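Local coordinates for protein Vpx (PDB 4CC9) that directs the host CUL4A-DDB1 ubiquitin ligase, through DCAF1, to degrade SAMHD1, and takes part in nuclear import of the viral pre-integration complex, at residues B[44-49]-B[87-92]; B[37-42]-B[80-85]. All blocks are in the same frame, centred on the assembly; numbering follows the deposited sequence.

Contact 1. Residues B[44-49]-B[87-92]; sequences VNHLPR and FMHCKK. With ZN (zinc ion), chain F.
The imidazoles of His46 and His89 meet at a zinc ion. One face of the His89 ring carries CB of His46, a CH-pi contact with CB 3.9 Å from the ring centroid and offset toward the rim. At the edge of the His46 ring, near its plane, lies NE2 of His89. The planes are inclined at 69°, with centroids 5.0 Å apart, an oblique pairing consistent with the rings being turned by their shared metal.

Zinc is bound by ND1 of His46 at 2.0 Å and by NE2 of His89 at 2.1 Å. These two nitrogens subtend about 107° at the ion, close to the tetrahedral value, and Cys94 and Cys96 supply the other two ligands to complete an HHCC zinc site. His46 ND1 and His89 NE2 are 3.3 Å apart because they share the metal and not through a hydrogen bond. Histidine suits both places because either ring nitrogen can bind zinc: His46 uses the one nearer its backbone, His89 the outer one. In His89, CG lies anti to the backbone N (chi1 174°), which carries the ring off the helix toward the loop.

Leu47 adds an apolar contact, its CD2 resting 4.0 Å from CB of His89 and approaching that ring obliquely; the side chain also touches Ala85 and Met86.

The site lies at the protein surface, where the link 44-48 between helices 25-43 and 49-66 passes the last turn of helix 71-91. Zinc thereby ties this interhelical loop to the end of the third helix and to the chain just beyond it, while Met88 and Cys90 of that turn pack against another protein chain.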
loop_
_atom_site.group_PDB
_atom_site.type_symbol
_atom_site.label_atom_id
_atom_site.label_comp_id
_atom_site.label_asym_id
_atom_site.label_seq_id
_atom_site.Cartn_x
_atom_site.Cartn_y
_atom_site.Cartn_z
ATOM N N VAL B 44 -14.041 -10.701 12.694
ATOM C CA VAL B 44 -14.929 -10.532 13.848
ATOM C C VAL B 44 -14.214 -9.875 15.035
ATOM O O VAL B 44 -14.863 -9.447 15.977
ATOM C CB VAL B 44 -15.649 -11.847 14.291
ATOM C CG1 VAL B 44 -16.733 -12.246 13.295
ATOM C CG2 VAL B 44 -14.656 -12.991 14.493
ATOM N N ASN B 45 -12.888 -9.776 14.980
ATOM C CA ASN B 45 -12.142 -9.040 16.003
ATOM C C ASN B 45 -11.940 -7.559 15.669
ATOM O O ASN B 45 -11.294 -6.839 16.425
ATOM C CB ASN B 45 -10.768 -9.677 16.239
ATOM C CG ASN B 45 -10.863 -11.117 16.708
ATOM O OD1 ASN B 45 -11.829 -11.506 17.361
ATOM N ND2 ASN B 45 -9.850 -11.916 16.381
ATOM N N HIS B 46 -12.480 -7.104 14.540
ATOM C CA HIS B 46 -12.270 -5.723 14.099
ATOM C C HIS B 46 -13.563 -5.064 13.648
ATOM O O HIS B 46 -13.764 -3.871 13.857
ATOM C CB HIS B 46 -11.271 -5.666 12.936
ATOM C CG HIS B 46 -9.905 -6.167 13.286
ATOM N ND1 HIS B 46 -8.918 -5.345 13.799
ATOM C CD2 HIS B 46 -9.359 -7.399 13.191
ATOM C CE1 HIS B 46 -7.825 -6.054 14.006
ATOM N NE2 HIS B 46 -8.064 -7.302 13.648
ATOM N N LEU B 47 -14.428 -5.837 13.001
ATOM C CA LEU B 47 -15.643 -5.287 12.413
ATOM C C LEU B 47 -16.833 -5.801 13.199
ATOM O O LEU B 47 -16.758 -6.881 13.791
ATOM C CB LEU B 47 -15.758 -5.701 10.939
ATOM C CG LEU B 47 -14.511 -5.473 10.075
ATOM C CD1 LEU B 47 -14.725 -5.968 8.669
ATOM C CD2 LEU B 47 -14.118 -3.999 10.056
ATOM N N PRO B 48 -17.932 -5.025 13.225
ATOM C CA PRO B 48 -19.159 -5.507 13.877
ATOM C C PRO B 48 -19.662 -6.798 13.239
ATOM O O PRO B 48 -19.846 -6.861 12.018
ATOM C CB PRO B 48 -20.165 -4.359 13.669
ATOM C CG PRO B 48 -19.513 -3.373 12.730
ATOM C CD PRO B 48 -18.033 -3.619 12.792
ATOM N N ARG B 49 -19.867 -7.814 14.075
ATOM C CA ARG B 49 -20.302 -9.136 13.644
ATOM C C ARG B 49 -21.524 -9.105 12.733
ATOM O O ARG B 49 -21.629 -9.898 11.800
ATOM C CB ARG B 49 -20.596 -10.005 14.865
ATOM C CG ARG B 49 -20.564 -11.505 14.608
ATOM C CD ARG B 49 -20.648 -12.262 15.916
ATOM N NE ARG B 49 -21.599 -13.368 15.851
ATOM C CZ ARG B 49 -21.246 -14.640 15.701
ATOM N NH1 ARG B 49 -19.959 -14.960 15.606
ATOM N NH2 ARG B 49 -22.174 -15.591 15.653
ATOM N N PHE B 87 -9.178 -3.528 4.601
ATOM C CA PHE B 87 -8.231 -2.507 4.152
ATOM C C PHE B 87 -8.625 -1.142 4.714
ATOM O O PHE B 87 -7.783 -0.402 5.213
ATOM C CB PHE B 87 -8.205 -2.467 2.621
ATOM C CG PHE B 87 -7.441 -1.300 2.029
ATOM C CD1 PHE B 87 -6.060 -1.365 1.842
ATOM C CD2 PHE B 87 -8.112 -0.160 1.605
ATOM C CE1 PHE B 87 -5.342 -0.290 1.260
ATOM C CE2 PHE B 87 -7.417 0.918 1.015
ATOM C CZ PHE B 87 -6.029 0.849 0.841
ATOM N N MET B 88 -9.903 -0.799 4.626
ATOM C CA MET B 88 -10.342 0.493 5.136
ATOM C C MET B 88 -10.155 0.584 6.654
ATOM O O MET B 88 -9.724 1.616 7.174
ATOM C CB MET B 88 -11.793 0.771 4.732
ATOM C CG MET B 88 -11.936 1.100 3.237
ATOM S SD MET B 88 -13.620 1.480 2.690
ATOM C CE MET B 88 -14.407 -0.117 2.868
ATOM N N HIS B 89 -10.442 -0.504 7.361
ATOM C CA HIS B 89 -10.302 -0.497 8.821
ATOM C C HIS B 89 -8.853 -0.287 9.257
ATOM O O HIS B 89 -8.583 0.477 10.181
ATOM C CB HIS B 89 -10.856 -1.789 9.430
ATOM C CG HIS B 89 -10.623 -1.912 10.904
ATOM N ND1 HIS B 89 -11.455 -1.328 11.840
ATOM C CD2 HIS B 89 -9.664 -2.558 11.600
ATOM C CE1 HIS B 89 -11.012 -1.610 13.051
ATOM N NE2 HIS B 89 -9.925 -2.352 12.939
ATOM N N CYS B 90 -7.922 -0.955 8.586
ATOM C CA CYS B 90 -6.528 -0.910 9.007
ATOM C C CYS B 90 -5.810 0.380 8.609
ATOM O O CYS B 90 -4.919 0.832 9.319
ATOM C CB CYS B 90 -5.784 -2.156 8.525
ATOM S SG CYS B 90 -6.349 -3.676 9.387
ATOM N N LYS B 91 -6.213 0.981 7.491
ATOM C CA LYS B 91 -5.676 2.279 7.092
ATOM C C LYS B 91 -5.996 3.365 8.117
ATOM O O LYS B 91 -5.161 4.226 8.392
ATOM C CB LYS B 91 -6.212 2.699 5.724
ATOM C CG LYS B 91 -5.459 2.086 4.559
ATOM C CD LYS B 91 -3.973 2.349 4.691
ATOM C CE LYS B 91 -3.283 2.368 3.332
ATOM N NZ LYS B 91 -3.864 3.417 2.451
ATOM N N LYS B 92 -7.196 3.319 8.688
ATOM C CA LYS B 92 -7.561 4.272 9.730
ATOM C C LYS B 92 -6.723 4.109 10.998
ATOM O O LYS B 92 -6.622 5.034 11.805
ATOM C CB LYS B 92 -9.047 4.157 10.081
ATOM C CG LYS B 92 -9.956 4.778 9.051
ATOM C CD LYS B 92 -11.382 4.779 9.544
ATOM C CE LYS B 92 -11.822 3.391 9.942
ATOM N NZ LYS B 92 -13.304 3.322 10.019
HETATM ZN ZN ZN F . -9.053 -3.466 14.445
#

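Contact 2. Residues B[37-42]-B[80-85]; sequences EEINRA and CLIQKA
Ile39 of helix 25-43 projects into the face of helix 71-91 that carries Ile82 and Gln83, an interhelical packing contact within the three-helix bundle of Vpx. Its CG1 stands anti to the backbone N (chi1 -161°) and its second torsion is extended as well, so the whole branch reaches out and CD1 arrives between the two opposing side chains.

Ile82 meets that branch from one flank. The two isoleucines cross obliquely, CG2 of Ile82 lying 3.7 Å from CD1 and 3.9 Å from CG1 of Ile39, and the contact is purely apolar. The end of Ile82 leads away from helix 25-43, and the side chain also packs on Val55 of helix 49-66; being branched, it can touch two helices at once.

Gln83 behaves differently. A bend at its second torsion (chi2 -86°) folds the chain back, which lays a face of the amide against CD1 of Ile39, with CG of Gln83 3.7 Å from that methyl. Burying an amide against a methyl would be costly without polar partners, and both ends have them on another protein chain: OE1 is hydrogen-bonded to an aromatic side chain and NE2 to the backbone of that chain. Ile39 packs on an aromatic side chain there too, so the helix pairing is continuous with the protein interface. Glutamine suits this place because its flat amide can offer a face to the methyl while its donor and acceptor bond to the other protein.

Over that face, CD1 of Ile39 is displaced toward the oxygen side, 3.3 Å from OE1 of Gln83 against 4.1 Å from NE2.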
loop_
_atom_site.group_PDB
_atom_site.type_symbol
_atom_site.label_atom_id
_atom_site.label_comp_id
_atom_site.label_asym_id
_atom_site.label_seq_id
_atom_site.Cartn_x
_atom_site.Cartn_y
_atom_site.Cartn_z
ATOM N N GLU B 37 -12.757 -18.672 5.166
ATOM C CA GLU B 37 -12.924 -19.053 6.568
ATOM C C GLU B 37 -12.013 -18.223 7.462
ATOM O O GLU B 37 -12.435 -17.732 8.513
ATOM C CB GLU B 37 -12.646 -20.541 6.774
ATOM C CG GLU B 37 -13.626 -21.443 6.065
ATOM C CD GLU B 37 -13.756 -22.798 6.739
ATOM O OE1 GLU B 37 -13.009 -23.042 7.717
ATOM O OE2 GLU B 37 -14.605 -23.612 6.297
ATOM N N GLU B 38 -10.765 -18.055 7.032
ATOM C CA GLU B 38 -9.804 -17.289 7.813
ATOM C C GLU B 38 -10.147 -15.797 7.883
ATOM O O GLU B 38 -10.051 -15.190 8.957
ATOM C CB GLU B 38 -8.385 -17.519 7.305
ATOM C CG GLU B 38 -7.861 -18.931 7.574
ATOM C CD GLU B 38 -6.411 -19.120 7.142
ATOM O OE1 GLU B 38 -5.818 -18.156 6.606
ATOM O OE2 GLU B 38 -5.865 -20.230 7.342
ATOM N N ILE B 39 -10.571 -15.198 6.771
ATOM C CA ILE B 39 -10.922 -13.779 6.834
ATOM C C ILE B 39 -12.093 -13.534 7.790
ATOM O O ILE B 39 -12.096 -12.543 8.529
ATOM C CB ILE B 39 -11.127 -13.122 5.431
ATOM C CG1 ILE B 39 -11.012 -11.592 5.525
ATOM C CG2 ILE B 39 -12.463 -13.511 4.812
ATOM C CD1 ILE B 39 -10.921 -10.890 4.154
ATOM N N ASN B 40 -13.062 -14.448 7.810
ATOM C CA ASN B 40 -14.189 -14.312 8.736
ATOM C C ASN B 40 -13.756 -14.360 10.210
ATOM O O ASN B 40 -14.152 -13.512 11.008
ATOM C CB ASN B 40 -15.294 -15.344 8.435
ATOM C CG ASN B 40 -16.041 -15.039 7.150
ATOM O OD1 ASN B 40 -16.029 -13.905 6.662
ATOM N ND2 ASN B 40 -16.708 -16.043 6.601
ATOM N N ARG B 41 -12.929 -15.336 10.565
ATOM C CA ARG B 41 -12.428 -15.429 11.932
ATOM C C ARG B 41 -11.610 -14.207 12.334
ATOM O O ARG B 41 -11.663 -13.770 13.486
ATOM C CB ARG B 41 -11.602 -16.697 12.116
ATOM C CG ARG B 41 -12.430 -17.969 11.987
ATOM C CD ARG B 41 -11.696 -19.178 12.534
ATOM N NE ARG B 41 -12.070 -20.379 11.796
ATOM C CZ ARG B 41 -11.340 -20.904 10.816
ATOM N NH1 ARG B 41 -10.188 -20.343 10.474
ATOM N NH2 ARG B 41 -11.756 -21.994 10.182
ATOM N N ALA B 42 -10.863 -13.645 11.388
ATOM C CA ALA B 42 -10.073 -12.448 11.677
ATOM C C ALA B 42 -10.957 -11.210 11.809
ATOM O O ALA B 42 -10.791 -10.407 12.743
ATOM C CB ALA B 42 -9.018 -12.233 10.610
ATOM N N CYS B 80 -13.727 -10.454 -1.880
ATOM C CA CYS B 80 -13.171 -9.175 -2.330
ATOM C C CYS B 80 -13.774 -7.993 -1.563
ATOM O O CYS B 80 -13.062 -7.041 -1.224
ATOM C CB CYS B 80 -13.303 -9.007 -3.854
ATOM S SG CYS B 80 -12.279 -10.197 -4.842
ATOM N N LEU B 81 -15.067 -8.069 -1.255
ATOM C CA LEU B 81 -15.723 -7.013 -0.466
ATOM C C LEU B 81 -15.200 -6.938 0.968
ATOM O O LEU B 81 -14.993 -5.841 1.497
ATOM C CB LEU B 81 -17.236 -7.209 -0.435
ATOM C CG LEU B 81 -17.972 -6.900 -1.736
ATOM C CD1 LEU B 81 -19.408 -7.382 -1.642
ATOM C CD2 LEU B 81 -17.917 -5.394 -2.051
ATOM N N ILE B 82 -14.994 -8.095 1.600
ATOM C CA ILE B 82 -14.482 -8.103 2.969
ATOM C C ILE B 82 -13.017 -7.664 3.007
ATOM O O ILE B 82 -12.605 -6.960 3.947
ATOM C CB ILE B 82 -14.650 -9.467 3.661
ATOM C CG1 ILE B 82 -16.126 -9.885 3.634
ATOM C CG2 ILE B 82 -14.189 -9.387 5.110
ATOM C CD1 ILE B 82 -17.063 -8.833 4.248
ATOM N N GLN B 83 -12.236 -8.048 1.987
ATOM C CA GLN B 83 -10.833 -7.630 1.940
ATOM C C GLN B 83 -10.781 -6.099 1.874
ATOM O O GLN B 83 -9.925 -5.485 2.513
ATOM C CB GLN B 83 -10.074 -8.265 0.761
ATOM C CG GLN B 83 -9.921 -9.799 0.797
ATOM C CD GLN B 83 -8.704 -10.295 1.585
ATOM O OE1 GLN B 83 -8.272 -9.680 2.566
ATOM N NE2 GLN B 83 -8.169 -11.439 1.168
ATOM N N LYS B 84 -11.714 -5.483 1.142
ATOM C CA LYS B 84 -11.746 -4.015 1.059
ATOM C C LYS B 84 -12.179 -3.371 2.369
ATOM O O LYS B 84 -11.629 -2.342 2.767
ATOM C CB LYS B 84 -12.614 -3.529 -0.113
ATOM C CG LYS B 84 -11.976 -3.832 -1.465
ATOM C CD LYS B 84 -12.897 -3.584 -2.641
ATOM C CE LYS B 84 -12.384 -4.377 -3.859
ATOM N NZ LYS B 84 -13.055 -4.030 -5.136
ATOM N N ALA B 85 -13.152 -3.983 3.043
ATOM C CA ALA B 85 -13.575 -3.506 4.357
ATOM C C ALA B 85 -12.397 -3.551 5.331
ATOM O O ALA B 85 -12.171 -2.606 6.091
ATOM C CB ALA B 85 -14.758 -4.342 4.894
#

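Overall arrangement
Contacts 1 and 2 join the same two regions of the chain at successive levels, their centres 9 Å apart, and both use helix 71-91. Contact 2 is the buried level, where helix 25-43 packs on the third helix; contact 1 is the surface level, where the loop following helix 25-43 is tied down by zinc. They touch through Leu47 CD1 and Ala85 CB, 4.1 Å apart, making the packing continuous. The apolar level stands back from the metal: the side chain of Ile82 is about 12 Å from the zinc ion and about 9 Å from that of His89. Both levels also border another protein chain.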